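Local coordinates for surface presentation of antigens protein SpaO (Salmonella typhimurium, PDB 4YX1) that takes part in the type III secretory pathway that presents the determinants Salmonella needs to enter mammalian cells, here as its second SPOA domain, at residues Glu53-Asn58 and Gly62-Glu67; Phe9-Lys14 and Leu30-Asn35. All blocks are in the same frame, centred on the assembly; numbering follows the deposited sequence.

Contact 1: residues Glu53-Asn58 and Gly62-Glu67; sequences ELVQMN and GVEIHE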
ATOM      1  N   GLU A  53      11.469   0.691  -1.179  1.00  8.48           N
ATOM      2  CA  GLU A  53      11.626  -0.145  -0.016  1.00  8.79           C
ATOM      3  C   GLU A  53      11.174   0.618   1.198  1.00  7.31           C
ATOM      4  O   GLU A  53      11.486   1.792   1.341  1.00  7.66           O
ATOM      5  CB  GLU A  53      13.083  -0.566   0.096  1.00 10.45           C
ATOM      6  CG  GLU A  53      13.437  -1.332   1.336  1.00 12.55           C
ATOM      7  CD  GLU A  53      14.875  -1.793   1.320  1.00 13.51           C
ATOM      8  OE1 GLU A  53      15.583  -1.569   0.319  1.00 14.32           O
ATOM      9  OE2 GLU A  53      15.306  -2.392   2.311  1.00 13.66           O
ATOM     10  N   LEU A  54      10.417  -0.043   2.061  1.00  7.88           N
ATOM     11  CA  LEU A  54       9.961   0.591   3.281  1.00  9.57           C
ATOM     12  C   LEU A  54      11.127   0.788   4.257  1.00  9.62           C
ATOM     13  O   LEU A  54      11.925  -0.128   4.483  1.00 11.99           O
ATOM     14  CB  LEU A  54       8.851  -0.249   3.904  1.00 11.34           C
ATOM     15  CG  LEU A  54       7.960   0.383   4.961  1.00 13.37           C
ATOM     16  CD1 LEU A  54       7.178   1.526   4.363  1.00 13.57           C
ATOM     17  CD2 LEU A  54       7.029  -0.678   5.495  1.00 14.32           C
ATOM     18  N   VAL A  55      11.225   1.993   4.813  1.00  7.77           N
ATOM     19  CA  VAL A  55      12.301   2.361   5.738  1.00  9.10           C
ATOM     20  C   VAL A  55      11.690   3.000   6.971  1.00  9.37           C
ATOM     21  O   VAL A  55      10.736   3.764   6.862  1.00 11.88           O
ATOM     22  CB  VAL A  55      13.291   3.353   5.083  1.00 12.25           C
ATOM     23  CG1 VAL A  55      14.290   3.917   6.097  1.00 14.88           C
ATOM     24  CG2 VAL A  55      14.006   2.693   3.915  1.00 14.10           C
ATOM     25  N   GLN A  56      12.211   2.678   8.148  1.00 10.04           N
ATOM     26  CA  GLN A  56      11.822   3.419   9.340  1.00 12.08           C
ATOM     27  C   GLN A  56      12.730   4.620   9.483  1.00 11.49           C
ATOM     28  O   GLN A  56      13.938   4.474   9.673  1.00 13.27           O
ATOM     29  CB  GLN A  56      11.906   2.556  10.597  1.00 15.57           C
ATOM     30  CG  GLN A  56      11.676   3.362  11.872  1.00 18.58           C
ATOM     31  CD  GLN A  56      10.239   3.773  12.048  1.00 23.04           C
ATOM     32  OE1 GLN A  56       9.370   2.938  12.312  1.00 26.43           O
ATOM     33  NE2 GLN A  56       9.973   5.059  11.894  1.00 23.77           N
HETATM   34  N   MSE A  57      12.151   5.805   9.350  1.00 11.78           N
HETATM   35  CA  MSE A  57      12.887   7.055   9.483  1.00 13.08           C
HETATM   36  C   MSE A  57      12.764   7.529  10.928  1.00 14.44           C
HETATM   37  O   MSE A  57      12.231   6.810  11.778  1.00 15.62           O
HETATM   38  CB  MSE A  57      12.350   8.097   8.498  1.00 13.72           C
HETATM   39  CG  MSE A  57      12.330   7.619   7.048  1.00 15.38           C
HETATM   40 SE   MSE A  57      11.640   8.958   5.821  1.00 19.18          SE
HETATM   41  CE  MSE A  57      13.022  10.309   6.044  1.00 18.14           C
ATOM     42  N   ASN A  58      13.253   8.724  11.235  1.00 14.81           N
ATOM     43  CA  ASN A  58      13.238   9.155  12.635  1.00 15.24           C
ATOM     44  C   ASN A  58      11.848   9.397  13.213  1.00 18.34           C
ATOM     45  O   ASN A  58      11.602   9.097  14.384  1.00 19.83           O
ATOM     46  CB  ASN A  58      14.092  10.411  12.804  1.00 14.77           C
ATOM     47  CG  ASN A  58      15.573  10.104  12.739  1.00 15.68           C
ATOM     48  OD1 ASN A  58      16.006   9.044  13.181  1.00 13.87           O
ATOM     49  ND2 ASN A  58      16.355  11.022  12.190  1.00 19.21           N
ATOM     50  N   GLY A  62       9.208   5.740   5.700  1.00 10.09           N
ATOM     51  CA  GLY A  62       9.531   6.332   4.428  1.00  9.90           C
ATOM     52  C   GLY A  62       9.606   5.268   3.360  1.00  9.26           C
ATOM     53  O   GLY A  62       9.610   4.077   3.652  1.00  8.77           O
ATOM     54  N   VAL A  63       9.674   5.711   2.112  1.00  8.56           N
ATOM     55  CA  VAL A  63       9.900   4.799   1.003  1.00  8.82           C
ATOM     56  C   VAL A  63      11.175   5.222   0.290  1.00  9.09           C
ATOM     57  O   VAL A  63      11.263   6.319  -0.257  1.00  9.63           O
ATOM     58  CB  VAL A  63       8.714   4.766   0.021  1.00 10.38           C
ATOM     59  CG1 VAL A  63       9.032   3.843  -1.149  1.00 10.66           C
ATOM     60  CG2 VAL A  63       7.456   4.313   0.745  1.00 12.50           C
ATOM     61  N   GLU A  64      12.176   4.348   0.342  1.00  8.23           N
ATOM     62  CA  GLU A  64      13.422   4.542  -0.375  1.00  8.64           C
ATOM     63  C   GLU A  64      13.225   4.110  -1.819  1.00  8.45           C
ATOM     64  O   GLU A  64      13.000   2.937  -2.079  1.00 10.09           O
ATOM     65  CB  GLU A  64      14.532   3.729   0.289  1.00  8.64           C
ATOM     66  CG  GLU A  64      15.868   3.823  -0.432  1.00 10.21           C
ATOM     67  CD  GLU A  64      16.864   2.799   0.064  1.00 13.33           C
ATOM     68  OE1 GLU A  64      16.470   1.914   0.855  1.00 17.61           O
ATOM     69  OE2 GLU A  64      18.037   2.867  -0.343  1.00 13.54           O
ATOM     70  N   ILE A  65      13.295   5.045  -2.760  1.00  8.54           N
ATOM     71  CA  ILE A  65      13.005   4.707  -4.156  1.00  9.90           C
ATOM     72  C   ILE A  65      14.129   3.856  -4.752  1.00 10.34           C
ATOM     73  O   ILE A  65      15.312   4.180  -4.623  1.00 11.88           O
ATOM     74  CB  ILE A  65      12.811   5.974  -5.015  1.00 11.60           C
ATOM     75  CG1 ILE A  65      11.713   6.868  -4.429  1.00 12.58           C
ATOM     76  CG2 ILE A  65      12.516   5.613  -6.483  1.00 13.14           C
ATOM     77  CD1 ILE A  65      10.369   6.229  -4.413  1.00 13.98           C
ATOM     78  N   HIS A  66      13.765   2.761  -5.399  1.00 10.93           N
ATOM     79  CA  HIS A  66      14.756   1.969  -6.115  1.00 13.11           C
ATOM     80  C   HIS A  66      14.611   2.116  -7.625  1.00 13.76           C
ATOM     81  O   HIS A  66      15.574   1.920  -8.357  1.00 16.44           O
ATOM     82  CB  HIS A  66      14.661   0.503  -5.697  1.00 14.56           C
ATOM     83  CG  HIS A  66      15.243   0.242  -4.342  1.00 17.08           C
ATOM     84  ND1 HIS A  66      16.575   0.453  -4.061  1.00 20.00           N
ATOM     85  CD2 HIS A  66      14.677  -0.176  -3.188  1.00 18.82           C
ATOM     86  CE1 HIS A  66      16.806   0.162  -2.792  1.00 20.53           C
ATOM     87  NE2 HIS A  66      15.670  -0.223  -2.241  1.00 19.37           N
ATOM     88  N   GLU A  67      13.424   2.489  -8.091  1.00 13.39           N
ATOM     89  CA  GLU A  67      13.212   2.698  -9.513  1.00 15.63           C
ATOM     90  C   GLU A  67      12.037   3.630  -9.751  1.00 14.02           C
ATOM     91  O   GLU A  67      10.968   3.434  -9.190  1.00 11.83           O
ATOM     92  CB  GLU A  67      12.979   1.357 -10.213  1.00 20.54           C
ATOM     93  CG  GLU A  67      12.765   1.439 -11.707  1.00 25.54           C
ATOM     94  CD  GLU A  67      12.576   0.065 -12.323  1.00 29.85           C
ATOM     95  OE1 GLU A  67      12.354  -0.902 -11.559  1.00 31.33           O
ATOM     96  OE2 GLU A  67      12.647  -0.052 -13.562  1.00 31.76           O
TER
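Buried Gly62 packs closely against Val55 and Met57, bonded to Val55 within the sheet and covered on one face by the selenium of Met57. Its N and O are both bonded to Val55: Gly62 N gives to Val55 O at 2.8 Å, and Val55 N gives to Gly62 O at 2.9 Å. In selenomethionine Met57, CG beside the backbone N (chi1 -54°) and an extended chi2 (180°) bring SE to 3.6 Å from Gly62 CA. This is the antiparallel hairpin of strands 47-56 and 61-65 in a FliN-type SPOA domain; a second hydrogen-bonded pair, Glu53 with Glu64, follows beyond the non-hydrogen-bonded pair Leu54 and Val63. Leu54 and Val63 rest on Val40 on one face, and Gly62 to Glu64 extend the sheet into the second subunit. Toward Glu53, Glu64 and exposed His66 the contact is more polar and more open to solvent. Glu53 and Glu64 run side by side, their OE1 atoms 3.6 Å apart; the N-H of His66 bonded to Glu53 probably offsets some of the repulsion. The fully extended Glu53 places OE1 at the imidazole edge, where His66 NE2 donates to its anti lone pair at 2.9 Å and 161°. Val55 CG2 meets Glu64 CB at 3.8 Å.

Contact 2: residues Phe9-Lys14 and Leu30-Asn35; sequences FVLYRK and LSLPTN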
ATOM      1  N   PHE A   9       0.567   4.332  -2.169  1.00  6.94           N
ATOM      2  CA  PHE A   9       1.758   3.577  -1.814  1.00  6.32           C
ATOM      3  C   PHE A   9       1.263   2.205  -1.417  1.00  6.46           C
ATOM      4  O   PHE A   9       0.579   2.069  -0.401  1.00  7.33           O
ATOM      5  CB  PHE A   9       2.543   4.246  -0.680  1.00  8.50           C
ATOM      6  CG  PHE A   9       3.119   5.565  -1.057  1.00 10.33           C
ATOM      7  CD1 PHE A   9       2.355   6.720  -0.972  1.00 12.81           C
ATOM      8  CD2 PHE A   9       4.406   5.652  -1.545  1.00 13.36           C
ATOM      9  CE1 PHE A   9       2.877   7.941  -1.339  1.00 14.43           C
ATOM     10  CE2 PHE A   9       4.941   6.874  -1.914  1.00 14.80           C
ATOM     11  CZ  PHE A   9       4.175   8.020  -1.814  1.00 14.51           C
ATOM     12  N   VAL A  10       1.568   1.204  -2.235  1.00  6.74           N
ATOM     13  CA  VAL A  10       0.977  -0.115  -2.069  1.00  6.52           C
ATOM     14  C   VAL A  10       2.017  -1.096  -1.553  1.00  6.10           C
ATOM     15  O   VAL A  10       3.071  -1.283  -2.153  1.00  7.36           O
ATOM     16  CB  VAL A  10       0.366  -0.613  -3.404  1.00  8.54           C
ATOM     17  CG1 VAL A  10      -0.162  -2.024  -3.279  1.00 10.35           C
ATOM     18  CG2 VAL A  10      -0.742   0.334  -3.857  1.00 10.21           C
ATOM     19  N   LEU A  11       1.736  -1.687  -0.405  1.00  6.55           N
ATOM     20  CA  LEU A  11       2.678  -2.599   0.218  1.00  7.96           C
ATOM     21  C   LEU A  11       2.643  -3.958  -0.474  1.00  8.54           C
ATOM     22  O   LEU A  11       3.662  -4.638  -0.578  1.00 11.08           O
ATOM     23  CB  LEU A  11       2.369  -2.741   1.713  1.00 10.65           C
ATOM     24  CG  LEU A  11       3.289  -3.632   2.536  1.00 13.77           C
ATOM     25  CD1 LEU A  11       4.723  -3.202   2.327  1.00 14.44           C
ATOM     26  CD2 LEU A  11       2.925  -3.478   3.976  1.00 14.84           C
ATOM     27  N   TYR A  12       1.467  -4.348  -0.946  1.00  7.25           N
ATOM     28  CA  TYR A  12       1.314  -5.635  -1.579  1.00  7.89           C
ATOM     29  C   TYR A  12       0.058  -5.617  -2.420  1.00  7.20           C
ATOM     30  O   TYR A  12      -0.966  -5.093  -2.000  1.00  8.58           O
ATOM     31  CB  TYR A  12       1.280  -6.752  -0.521  1.00 11.20           C
ATOM     32  CG  TYR A  12       1.197  -8.134  -1.122  1.00 13.34           C
ATOM     33  CD1 TYR A  12       2.200  -8.618  -1.956  1.00 16.40           C
ATOM     34  CD2 TYR A  12       0.101  -8.945  -0.879  1.00 15.27           C
ATOM     35  CE1 TYR A  12       2.112  -9.882  -2.520  1.00 18.10           C
ATOM     36  CE2 TYR A  12       0.008 -10.207  -1.424  1.00 17.93           C
ATOM     37  CZ  TYR A  12       1.010 -10.668  -2.252  1.00 18.87           C
ATOM     38  OH  TYR A  12       0.910 -11.926  -2.799  1.00 22.19           O
ATOM     39  N   ARG A  13       0.129  -6.150  -3.630  1.00  7.78           N
ATOM     40  CA  ARG A  13      -1.072  -6.334  -4.407  1.00 10.62           C
ATOM     41  C   ARG A  13      -1.038  -7.658  -5.126  1.00 10.31           C
ATOM     42  O   ARG A  13       0.026  -8.213  -5.399  1.00 12.91           O
ATOM     43  CB  ARG A  13      -1.266  -5.200  -5.384  1.00 13.49           C
ATOM     44  CG  ARG A  13      -0.091  -4.969  -6.260  1.00 13.38           C
ATOM     45  CD  ARG A  13      -0.456  -4.026  -7.407  1.00 15.47           C
ATOM     46  NE  ARG A  13       0.734  -3.723  -8.188  1.00 14.20           N
ATOM     47  CZ  ARG A  13       0.749  -3.492  -9.493  1.00 13.90           C
ATOM     48  NH1 ARG A  13      -0.378  -3.501 -10.197  1.00 16.37           N
ATOM     49  NH2 ARG A  13       1.901  -3.251 -10.088  1.00 12.44           N
ATOM     50  N   LYS A  14      -2.220  -8.169  -5.426  1.00 10.59           N
ATOM     51  CA  LYS A  14      -2.330  -9.496  -5.988  1.00 12.04           C
ATOM     52  C   LYS A  14      -3.707  -9.675  -6.585  1.00  9.03           C
ATOM     53  O   LYS A  14      -4.688  -9.161  -6.049  1.00  8.76           O
ATOM     54  CB  LYS A  14      -2.080 -10.550  -4.907  1.00 16.99           C
ATOM     55  CG  LYS A  14      -1.999 -11.979  -5.407  1.00 21.12           C
ATOM     56  CD  LYS A  14      -0.629 -12.289  -5.985  1.00 24.93           C
ATOM     57  CE  LYS A  14      -0.546 -13.732  -6.444  1.00 27.63           C
ATOM     58  NZ  LYS A  14       0.514 -13.917  -7.468  1.00 29.36           N
ATOM     59  N   LEU A  30      -3.133 -10.822   9.105  1.00 10.28           N
ATOM     60  CA  LEU A  30      -2.794 -11.319   7.777  1.00 11.65           C
ATOM     61  C   LEU A  30      -1.294 -11.234   7.551  1.00 12.41           C
ATOM     62  O   LEU A  30      -0.698 -10.175   7.719  1.00 14.11           O
ATOM     63  CB  LEU A  30      -3.533 -10.527   6.696  1.00 13.77           C
ATOM     64  CG  LEU A  30      -5.040 -10.756   6.551  1.00 17.40           C
ATOM     65  CD1 LEU A  30      -5.338 -12.212   6.271  1.00 18.54           C
ATOM     66  CD2 LEU A  30      -5.830 -10.292   7.744  1.00 20.37           C
ATOM     67  N   SER A  31      -0.688 -12.347   7.173  1.00 12.02           N
ATOM     68  CA  SER A  31       0.736 -12.355   6.885  1.00 13.33           C
ATOM     69  C   SER A  31       0.975 -11.912   5.454  1.00 13.18           C
ATOM     70  O   SER A  31       0.312 -12.385   4.541  1.00 15.03           O
ATOM     71  CB  SER A  31       1.319 -13.747   7.102  1.00 16.05           C
ATOM     72  OG  SER A  31       1.115 -14.179   8.432  1.00 18.38           O
ATOM     73  N   LEU A  32       1.913 -10.998   5.257  1.00 11.53           N
ATOM     74  CA  LEU A  32       2.298 -10.600   3.911  1.00 12.86           C
ATOM     75  C   LEU A  32       3.455 -11.471   3.453  1.00 12.61           C
ATOM     76  O   LEU A  32       4.151 -12.059   4.287  1.00 13.15           O
ATOM     77  CB  LEU A  32       2.673  -9.123   3.875  1.00 14.90           C
ATOM     78  CG  LEU A  32       1.520  -8.194   4.249  1.00 16.30           C
ATOM     79  CD1 LEU A  32       1.983  -6.771   4.225  1.00 17.66           C
ATOM     80  CD2 LEU A  32       0.345  -8.382   3.295  1.00 18.62           C
ATOM     81  N   PRO A  33       3.655 -11.581   2.131  1.00 13.34           N
ATOM     82  CA  PRO A  33       4.795 -12.384   1.689  1.00 14.39           C
ATOM     83  C   PRO A  33       6.113 -11.825   2.185  1.00 15.34           C
ATOM     84  O   PRO A  33       6.228 -10.619   2.423  1.00 13.85           O
ATOM     85  CB  PRO A  33       4.710 -12.303   0.165  1.00 15.43           C
ATOM     86  CG  PRO A  33       3.263 -12.065  -0.108  1.00 15.49           C
ATOM     87  CD  PRO A  33       2.782 -11.189   1.009  1.00 14.51           C
ATOM     88  N   THR A  34       7.088 -12.711   2.354  1.00 17.75           N
ATOM     89  CA  THR A  34       8.444 -12.314   2.681  1.00 21.54           C
ATOM     90  C   THR A  34       8.900 -11.199   1.742  1.00 22.33           C
ATOM     91  O   THR A  34       8.714 -11.286   0.530  1.00 23.36           O
ATOM     92  CB  THR A  34       9.419 -13.504   2.567  1.00 24.70           C
ATOM     93  OG1 THR A  34       8.901 -14.629   3.292  1.00 27.02           O
ATOM     94  CG2 THR A  34      10.792 -13.130   3.105  1.00 26.20           C
ATOM     95  N   ASN A  35       9.451 -10.135   2.308  1.00 21.88           N
ATOM     96  CA  ASN A  35       9.996  -9.035   1.503  1.00 23.05           C
ATOM     97  C   ASN A  35       8.992  -8.298   0.596  1.00 18.75           C
ATOM     98  O   ASN A  35       9.385  -7.652  -0.372  1.00 15.96           O
ATOM     99  CB  ASN A  35      11.151  -9.541   0.641  1.00 27.44           C
ATOM    100  CG  ASN A  35      12.281 -10.123   1.462  1.00 30.11           C
ATOM    101  OD1 ASN A  35      12.787 -11.198   1.157  1.00 31.30           O
ATOM    102  ND2 ASN A  35      12.681  -9.413   2.513  1.00 31.41           N
TER
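Tyr12 and Leu32 mark the nearest backbone approach, with their CA atoms 7.5 Å apart, too far for strand pairing, and the chain turns a corner at Leu11 just before Tyr12. Side chains therefore carry the whole contact. Tyr12 points toward Pro33, and with its CG anti to the backbone N (chi1 -177°) the phenol ring presents one face to Pro33 CD and CG, the two side chains crossing at about a right angle. Pro33 CD stands 3.6 Å from the centroid of the Tyr12 ring and only 7° off the ring normal, a CH-pi contact centred on the aromatic face. Pro33 CG is displaced toward the hydroxyl end, 3.4 Å from Tyr12 CZ, so the proline spans from the middle of the ring to its phenolic carbon. From strand 12-16 the chain passes through helix 18-25 to strand 29-31, and residues on both sides of the contact pair in antiparallel ladders with the second subunit, consistent with the intertwined dimers of SPOA domains. Leu32 fills the inner side. Its CD2 approaches Tyr12 CD2 obliquely at 4.2 Å, while its CD1 turns to Leu11. There the fit is tight, Leu11 CD2 lying 3.4 Å from Leu32 CD1, closer than ordinary methyl contact, with Leu11 CG a little farther back at 3.8 Å. Leu11 also packs on Val40 of its own chain and Leu54 of the second subunit, which places this buried leucine pair next to the dimer interface, whereas Pro33 lies at the exposed margin.

From the N terminus, strand 4-10 runs into the corner at Leu11, and contact 2 closes the first loop when Leu30-Asn35 returns to Phe9-Lys14 after helix 18-25, tying the start of strand 12-16 to the chain leaving strand 29-31. Only then does strand 40-44 lead into contact 1, a much shorter loop that ties strand 47-56 to strand 61-65. The two loops follow in series and neither encloses the other; the centres of contact 1 and contact 2 lie about 15 Å apart. Val63 CG2 of contact 1 touches Phe9 CD2 of contact 2 at 4.0 Å. The dimer joins them again: Met57 packs on Ser31 of the second subunit.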